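Local atomic coordinates of quinoline 2-oxidoreductase large subunit (Pseudomonas putida, PDB entry 1T3Q), a protein that probably hydroxylates quinoline at its 2-position as the large, molybdenum-cofactor-carrying subunit of an enzyme of the xanthine dehydrogenase family. Residues 75-88 against 97-109. Numbering follows the deposited sequence.
Sequences WCGADVAELSQGIV and QTTIQPLLANGVT
Ile87 and Gln101 face each other as an antiparallel hydrogen-bonded pair: Ile87 N donates to Gln101 O at 2.8 Å, and Gln101 N returns the bond to Ile87 O. One step on, Val88 and Ile100 form a non-hydrogen-bonded pair whose side chains lie alongside each other, pointing the same way, with Val88 CG2 4.1 Å from Ile100 CG1. Ile100 also reaches back to Gln85: its chi1 of -61° sets CG1 opposite the carbonyl carbon and leaves CG2 opposite the backbone N, and this CG2 methyl packs 3.5 Å from Gln85 O, while CD1 meets the amide end of Gln85.

Past the hairpin the direct backbone hydrogen bonds between the two segments end, and apolar branches and waters take over. Leu103 splits its two methyls between two groups of neighbours: CD1 lies 3.8 Å from Val80 CG1, and CD2 lies near Gly86 CA and Ile87 CG1; Val80 crosses it at about a right angle. The other branch of Val80, CG2, touches Leu104 CD2, which also presses on the backbone at Trp75 and Cys76. This piece of the a/b hammerhead domain, in which the two-stranded hairpin 87-89/99-101 follows the short helix 77-81, illustrates how strand pairing can hand over to side-chain packing and water bridges. At the start of that helix Gly77 lets the loop come close, its CA 3.3 Å from Ala105 O, with Asn106 laid against its carbonyl carbon. Three waters bridge the backbones, linking Gly77 N to Ala105 O, Gly77 O to Leu104 O, and Ser84 O to Leu103 N.

Farther out, Asp79 OD2 uses its anti lone pair to accept from Cys76 N at 2.9 Å, tying down the helix start. Ser84 OG accepts from Gly86 N in an ST turn and is also hydrogen-bonded to Phe236 O, while helix 263-275 packs against Trp75, Leu103 and Leu104.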
ATOM      1  N   TRP B  75      15.204 -18.813 -15.660  1.00 22.24           N
ATOM      2  CA  TRP B  75      16.013 -18.054 -16.613  1.00 22.10           C
ATOM      3  C   TRP B  75      17.497 -18.338 -16.463  1.00 22.86           C
ATOM      4  O   TRP B  75      17.981 -18.604 -15.363  1.00 22.48           O
ATOM      5  CB  TRP B  75      15.823 -16.546 -16.415  1.00 22.33           C
ATOM      6  CG  TRP B  75      14.610 -15.936 -17.047  1.00 21.56           C
ATOM      7  CD1 TRP B  75      13.708 -16.541 -17.876  1.00 21.74           C
ATOM      8  CD2 TRP B  75      14.185 -14.575 -16.917  1.00 21.35           C
ATOM      9  NE1 TRP B  75      12.747 -15.638 -18.269  1.00 22.56           N
ATOM     10  CE2 TRP B  75      13.017 -14.424 -17.695  1.00 21.94           C
ATOM     11  CE3 TRP B  75      14.682 -13.465 -16.216  1.00 21.98           C
ATOM     12  CZ2 TRP B  75      12.334 -13.207 -17.792  1.00 23.39           C
ATOM     13  CZ3 TRP B  75      14.000 -12.256 -16.312  1.00 22.32           C
ATOM     14  CH2 TRP B  75      12.840 -12.138 -17.096  1.00 23.34           C
ATOM     15  N   CYS B  76      18.219 -18.281 -17.579  1.00 21.86           N
ATOM     16  CA  CYS B  76      19.662 -18.454 -17.547  1.00 22.71           C
ATOM     17  C   CYS B  76      20.217 -17.123 -18.060  1.00 20.61           C
ATOM     18  O   CYS B  76      19.452 -16.210 -18.366  1.00 19.28           O
ATOM     19  CB  CYS B  76      20.103 -19.625 -18.434  1.00 26.24           C
ATOM     20  SG  CYS B  76      19.770 -19.428 -20.192  1.00 35.50           S
ATOM     21  N   GLY B  77      21.536 -17.008 -18.151  1.00 21.44           N
ATOM     22  CA  GLY B  77      22.137 -15.763 -18.602  1.00 23.37           C
ATOM     23  C   GLY B  77      21.667 -15.235 -19.945  1.00 24.23           C
ATOM     24  O   GLY B  77      21.550 -14.023 -20.128  1.00 22.47           O
ATOM     25  N   ALA B  78      21.395 -16.139 -20.881  1.00 24.65           N
ATOM     26  CA  ALA B  78      20.952 -15.754 -22.217  1.00 25.47           C
ATOM     27  C   ALA B  78      19.567 -15.121 -22.213  1.00 26.01           C
ATOM     28  O   ALA B  78      19.292 -14.207 -22.992  1.00 26.95           O
ATOM     29  CB  ALA B  78      20.969 -16.968 -23.141  1.00 26.36           C
ATOM     30  N   ASP B  79      18.690 -15.616 -21.347  1.00 25.06           N
ATOM     31  CA  ASP B  79      17.344 -15.073 -21.242  1.00 24.12           C
ATOM     32  C   ASP B  79      17.407 -13.627 -20.760  1.00 23.78           C
ATOM     33  O   ASP B  79      16.737 -12.742 -21.295  1.00 24.46           O
ATOM     34  CB  ASP B  79      16.517 -15.886 -20.244  1.00 24.31           C
ATOM     35  CG  ASP B  79      16.289 -17.305 -20.701  1.00 26.85           C
ATOM     36  OD1 ASP B  79      15.777 -17.487 -21.823  1.00 28.84           O
ATOM     37  OD2 ASP B  79      16.612 -18.239 -19.938  1.00 27.38           O
ATOM     38  N   VAL B  80      18.218 -13.396 -19.737  1.00 22.62           N
ATOM     39  CA  VAL B  80      18.358 -12.064 -19.166  1.00 23.47           C
ATOM     40  C   VAL B  80      19.068 -11.104 -20.115  1.00 23.05           C
ATOM     41  O   VAL B  80      18.667  -9.950 -20.257  1.00 22.48           O
ATOM     42  CB  VAL B  80      19.124 -12.126 -17.829  1.00 22.44           C
ATOM     43  CG1 VAL B  80      19.198 -10.752 -17.203  1.00 20.74           C
ATOM     44  CG2 VAL B  80      18.429 -13.100 -16.889  1.00 21.79           C
ATOM     45  N   ALA B  81      20.114 -11.587 -20.774  1.00 24.31           N
ATOM     46  CA  ALA B  81      20.882 -10.760 -21.701  1.00 25.69           C
ATOM     47  C   ALA B  81      19.997 -10.079 -22.740  1.00 26.74           C
ATOM     48  O   ALA B  81      20.337  -9.009 -23.245  1.00 28.72           O
ATOM     49  CB  ALA B  81      21.948 -11.601 -22.389  1.00 25.49           C
ATOM     50  N   GLU B  82      18.860 -10.689 -23.055  1.00 28.18           N
ATOM     51  CA  GLU B  82      17.945 -10.121 -24.041  1.00 29.28           C
ATOM     52  C   GLU B  82      17.183  -8.924 -23.478  1.00 27.63           C
ATOM     53  O   GLU B  82      16.677  -8.091 -24.228  1.00 26.79           O
ATOM     54  CB  GLU B  82      16.934 -11.173 -24.506  1.00 32.51           C
ATOM     55  CG  GLU B  82      17.546 -12.457 -25.043  1.00 39.69           C
ATOM     56  CD  GLU B  82      16.520 -13.349 -25.717  1.00 44.27           C
ATOM     57  OE1 GLU B  82      16.852 -14.511 -26.041  1.00 47.68           O
ATOM     58  OE2 GLU B  82      15.378 -12.886 -25.932  1.00 47.03           O
ATOM     59  N   LEU B  83      17.110  -8.843 -22.154  1.00 25.47           N
ATOM     60  CA  LEU B  83      16.379  -7.767 -21.497  1.00 23.86           C
ATOM     61  C   LEU B  83      17.277  -6.667 -20.952  1.00 23.12           C
ATOM     62  O   LEU B  83      16.868  -5.512 -20.861  1.00 23.30           O
ATOM     63  CB  LEU B  83      15.528  -8.356 -20.367  1.00 23.31           C
ATOM     64  CG  LEU B  83      14.571  -9.464 -20.824  1.00 22.03           C
ATOM     65  CD1 LEU B  83      13.906 -10.112 -19.616  1.00 22.38           C
ATOM     66  CD2 LEU B  83      13.525  -8.877 -21.768  1.00 21.70           C
ATOM     67  N   SER B  84      18.501  -7.026 -20.586  1.00 24.66           N
ATOM     68  CA  SER B  84      19.444  -6.059 -20.047  1.00 24.34           C
ATOM     69  C   SER B  84      20.870  -6.581 -20.122  1.00 25.17           C
ATOM     70  O   SER B  84      21.127  -7.746 -19.820  1.00 25.73           O
ATOM     71  CB  SER B  84      19.093  -5.739 -18.591  1.00 24.50           C
ATOM     72  OG  SER B  84      20.102  -4.955 -17.986  1.00 25.76           O
ATOM     73  N   GLN B  85      21.797  -5.712 -20.517  1.00 25.91           N
ATOM     74  CA  GLN B  85      23.194  -6.106 -20.619  1.00 26.99           C
ATOM     75  C   GLN B  85      23.829  -6.097 -19.228  1.00 25.40           C
ATOM     76  O   GLN B  85      24.923  -6.626 -19.028  1.00 24.49           O
ATOM     77  CB  GLN B  85      23.954  -5.162 -21.560  1.00 29.77           C
ATOM     78  CG  GLN B  85      24.390  -3.853 -20.922  1.00 36.07           C
ATOM     79  CD  GLN B  85      25.191  -2.974 -21.871  1.00 38.64           C
ATOM     80  OE1 GLN B  85      25.996  -3.469 -22.669  1.00 41.01           O
ATOM     81  NE2 GLN B  85      24.990  -1.663 -21.776  1.00 36.97           N
ATOM     82  N   GLY B  86      23.142  -5.490 -18.265  1.00 24.75           N
ATOM     83  CA  GLY B  86      23.664  -5.466 -16.912  1.00 21.99           C
ATOM     84  C   GLY B  86      24.020  -4.107 -16.334  1.00 21.61           C
ATOM     85  O   GLY B  86      23.648  -3.061 -16.864  1.00 21.43           O
ATOM     86  N   ILE B  87      24.772  -4.138 -15.240  1.00 19.64           N
ATOM     87  CA  ILE B  87      25.172  -2.931 -14.534  1.00 19.50           C
ATOM     88  C   ILE B  87      26.455  -2.321 -15.081  1.00 17.69           C
ATOM     89  O   ILE B  87      27.529  -2.894 -14.931  1.00 19.30           O
ATOM     90  CB  ILE B  87      25.373  -3.230 -13.033  1.00 18.47           C
ATOM     91  CG1 ILE B  87      24.092  -3.849 -12.459  1.00 19.49           C
ATOM     92  CG2 ILE B  87      25.737  -1.954 -12.291  1.00 16.66           C
ATOM     93  CD1 ILE B  87      24.217  -4.292 -11.013  1.00 21.83           C
ATOM     94  N   VAL B  88      26.325  -1.157 -15.714  1.00 19.32           N
ATOM     95  CA  VAL B  88      27.469  -0.442 -16.272  1.00 18.54           C
ATOM     96  C   VAL B  88      28.039   0.465 -15.185  1.00 18.81           C
ATOM     97  O   VAL B  88      27.340   1.333 -14.666  1.00 19.94           O
ATOM     98  CB  VAL B  88      27.046   0.428 -17.473  1.00 20.53           C
ATOM     99  CG1 VAL B  88      28.267   1.109 -18.089  1.00 21.57           C
ATOM    100  CG2 VAL B  88      26.339  -0.432 -18.504  1.00 20.92           C
ATOM    101  N   GLN B  97      39.041   1.561 -15.942  1.00 22.30           N
ATOM    102  CA  GLN B  97      38.429   0.562 -16.806  1.00 21.91           C
ATOM    103  C   GLN B  97      36.979   0.288 -16.420  1.00 22.06           C
ATOM    104  O   GLN B  97      36.693  -0.246 -15.350  1.00 20.96           O
ATOM    105  CB  GLN B  97      39.218  -0.748 -16.764  1.00 23.24           C
ATOM    106  CG  GLN B  97      40.575  -0.690 -17.451  1.00 24.23           C
ATOM    107  CD  GLN B  97      41.089  -2.069 -17.797  1.00 24.89           C
ATOM    108  OE1 GLN B  97      41.861  -2.672 -17.047  1.00 28.75           O
ATOM    109  NE2 GLN B  97      40.642  -2.590 -18.933  1.00 22.91           N
ATOM    110  N   THR B  98      36.067   0.660 -17.310  1.00 21.43           N
ATOM    111  CA  THR B  98      34.645   0.451 -17.091  1.00 23.21           C
ATOM    112  C   THR B  98      34.341  -1.039 -17.085  1.00 22.86           C
ATOM    113  O   THR B  98      35.006  -1.814 -17.763  1.00 23.08           O
ATOM    114  CB  THR B  98      33.809   1.089 -18.222  1.00 21.98           C
ATOM    115  OG1 THR B  98      33.935   2.512 -18.168  1.00 23.75           O
ATOM    116  CG2 THR B  98      32.348   0.699 -18.099  1.00 24.11           C
ATOM    117  N   THR B  99      33.353  -1.443 -16.298  1.00 22.75           N
ATOM    118  CA  THR B  99      32.952  -2.839 -16.285  1.00 21.53           C
ATOM    119  C   THR B  99      31.448  -2.865 -16.457  1.00 21.72           C
ATOM    120  O   THR B  99      30.753  -1.915 -16.102  1.00 22.21           O
ATOM    121  CB  THR B  99      33.313  -3.572 -14.964  1.00 23.20           C
ATOM    122  OG1 THR B  99      32.705  -2.903 -13.853  1.00 21.01           O
ATOM    123  CG2 THR B  99      34.826  -3.633 -14.774  1.00 22.67           C
ATOM    124  N   ILE B 100      30.955  -3.944 -17.048  1.00 21.06           N
ATOM    125  CA  ILE B 100      29.530  -4.128 -17.236  1.00 21.66           C
ATOM    126  C   ILE B 100      29.281  -5.481 -16.593  1.00 21.69           C
ATOM    127  O   ILE B 100      29.737  -6.502 -17.098  1.00 19.90           O
ATOM    128  CB  ILE B 100      29.153  -4.188 -18.734  1.00 22.02           C
ATOM    129  CG1 ILE B 100      29.549  -2.878 -19.418  1.00 23.34           C
ATOM    130  CG2 ILE B 100      27.660  -4.440 -18.881  1.00 21.95           C
ATOM    131  CD1 ILE B 100      29.135  -2.789 -20.885  1.00 24.93           C
ATOM    132  N   GLN B 101      28.607  -5.490 -15.450  1.00 21.68           N
ATOM    133  CA  GLN B 101      28.345  -6.752 -14.780  1.00 21.17           C
ATOM    134  C   GLN B 101      27.021  -7.319 -15.239  1.00 19.74           C
ATOM    135  O   GLN B 101      25.971  -6.699 -15.061  1.00 19.99           O
ATOM    136  CB  GLN B 101      28.328  -6.576 -13.258  1.00 22.50           C
ATOM    137  CG  GLN B 101      27.948  -7.854 -12.520  1.00 22.48           C
ATOM    138  CD  GLN B 101      27.973  -7.707 -11.008  1.00 25.07           C
ATOM    139  OE1 GLN B 101      28.199  -6.616 -10.477  1.00 24.87           O
ATOM    140  NE2 GLN B 101      27.732  -8.808 -10.306  1.00 21.21           N
ATOM    141  N   PRO B 102      27.047  -8.513 -15.847  1.00 19.51           N
ATOM    142  CA  PRO B 102      25.790  -9.096 -16.301  1.00 18.65           C
ATOM    143  C   PRO B 102      24.972  -9.509 -15.078  1.00 20.31           C
ATOM    144  O   PRO B 102      25.536  -9.908 -14.055  1.00 21.58           O
ATOM    145  CB  PRO B 102      26.250 -10.281 -17.139  1.00 18.75           C
ATOM    146  CG  PRO B 102      27.469 -10.753 -16.395  1.00 18.77           C
ATOM    147  CD  PRO B 102      28.177  -9.441 -16.054  1.00 18.50           C
ATOM    148  N   LEU B 103      23.653  -9.390 -15.169  1.00 21.53           N
ATOM    149  CA  LEU B 103      22.796  -9.760 -14.048  1.00 22.03           C
ATOM    150  C   LEU B 103      22.998 -11.242 -13.744  1.00 23.61           C
ATOM    151  O   LEU B 103      23.053 -11.650 -12.580  1.00 23.48           O
ATOM    152  CB  LEU B 103      21.334  -9.449 -14.378  1.00 21.60           C
ATOM    153  CG  LEU B 103      21.089  -7.996 -14.813  1.00 20.39           C
ATOM    154  CD1 LEU B 103      19.596  -7.734 -14.922  1.00 20.09           C
ATOM    155  CD2 LEU B 103      21.725  -7.025 -13.811  1.00 24.07           C
ATOM    156  N   LEU B 104      23.120 -12.038 -14.803  1.00 22.76           N
ATOM    157  CA  LEU B 104      23.366 -13.469 -14.681  1.00 22.63           C
ATOM    158  C   LEU B 104      24.557 -13.790 -15.564  1.00 22.63           C
ATOM    159  O   LEU B 104      24.663 -13.265 -16.670  1.00 21.76           O
ATOM    160  CB  LEU B 104      22.165 -14.283 -15.165  1.00 23.24           C
ATOM    161  CG  LEU B 104      21.272 -14.930 -14.109  1.00 23.11           C
ATOM    162  CD1 LEU B 104      20.603 -13.849 -13.280  1.00 22.77           C
ATOM    163  CD2 LEU B 104      20.228 -15.797 -14.799  1.00 23.27           C
ATOM    164  N   ALA B 105      25.456 -14.638 -15.081  1.00 21.59           N
ATOM    165  CA  ALA B 105      26.612 -15.013 -15.885  1.00 22.97           C
ATOM    166  C   ALA B 105      26.065 -15.582 -17.191  1.00 23.86           C
ATOM    167  O   ALA B 105      25.044 -16.272 -17.191  1.00 22.98           O
ATOM    168  CB  ALA B 105      27.442 -16.063 -15.161  1.00 21.77           C
ATOM    169  N   ASN B 106      26.726 -15.278 -18.304  1.00 24.31           N
ATOM    170  CA  ASN B 106      26.279 -15.784 -19.597  1.00 27.71           C
ATOM    171  C   ASN B 106      27.481 -16.308 -20.362  1.00 29.48           C
ATOM    172  O   ASN B 106      28.236 -15.532 -20.946  1.00 31.23           O
ATOM    173  CB  ASN B 106      25.600 -14.673 -20.406  1.00 29.88           C
ATOM    174  CG  ASN B 106      24.881 -15.203 -21.640  1.00 32.03           C
ATOM    175  OD1 ASN B 106      24.338 -14.436 -22.435  1.00 35.41           O
ATOM    176  ND2 ASN B 106      24.868 -16.522 -21.798  1.00 31.19           N
ATOM    177  N   GLY B 107      27.666 -17.623 -20.347  1.00 29.35           N
ATOM    178  CA  GLY B 107      28.793 -18.204 -21.054  1.00 28.92           C
ATOM    179  C   GLY B 107      30.033 -18.348 -20.193  1.00 28.53           C
ATOM    180  O   GLY B 107      30.869 -19.215 -20.439  1.00 27.90           O
ATOM    181  N   VAL B 108      30.158 -17.499 -19.176  1.00 27.07           N
ATOM    182  CA  VAL B 108      31.312 -17.555 -18.285  1.00 26.12           C
ATOM    183  C   VAL B 108      30.956 -16.966 -16.922  1.00 24.35           C
ATOM    184  O   VAL B 108      30.162 -16.030 -16.837  1.00 24.18           O
ATOM    185  CB  VAL B 108      32.505 -16.762 -18.878  1.00 26.60           C
ATOM    186  CG1 VAL B 108      32.116 -15.310 -19.082  1.00 29.96           C
ATOM    187  CG2 VAL B 108      33.716 -16.865 -17.969  1.00 27.24           C
ATOM    188  N   THR B 109      31.521 -17.533 -15.860  1.00 23.02           N
ATOM    189  CA  THR B 109      31.281 -17.020 -14.513  1.00 23.90           C
ATOM    190  C   THR B 109      32.612 -16.460 -14.034  1.00 21.77           C
ATOM    191  O   THR B 109      33.668 -17.001 -14.363  1.00 23.31           O
ATOM    192  CB  THR B 109      30.780 -18.124 -13.542  1.00 25.14           C
ATOM    193  OG1 THR B 109      31.768 -19.154 -13.403  1.00 27.18           O
ATOM    194  CG2 THR B 109      29.495 -18.737 -14.074  1.00 28.14           C
TER
HETATM  195  O   HOH W   1      23.646 -18.559 -17.162  1.00 20.44           O
HETATM  196  O   HOH W   2      22.960 -12.082 -18.529  1.00 20.69           O
HETATM  197  O   HOH W   3      22.580  -9.308 -18.125  1.00 21.99           O
HETATM  198  O   HOH W   4      30.163  -3.355 -13.413  1.00 20.15           O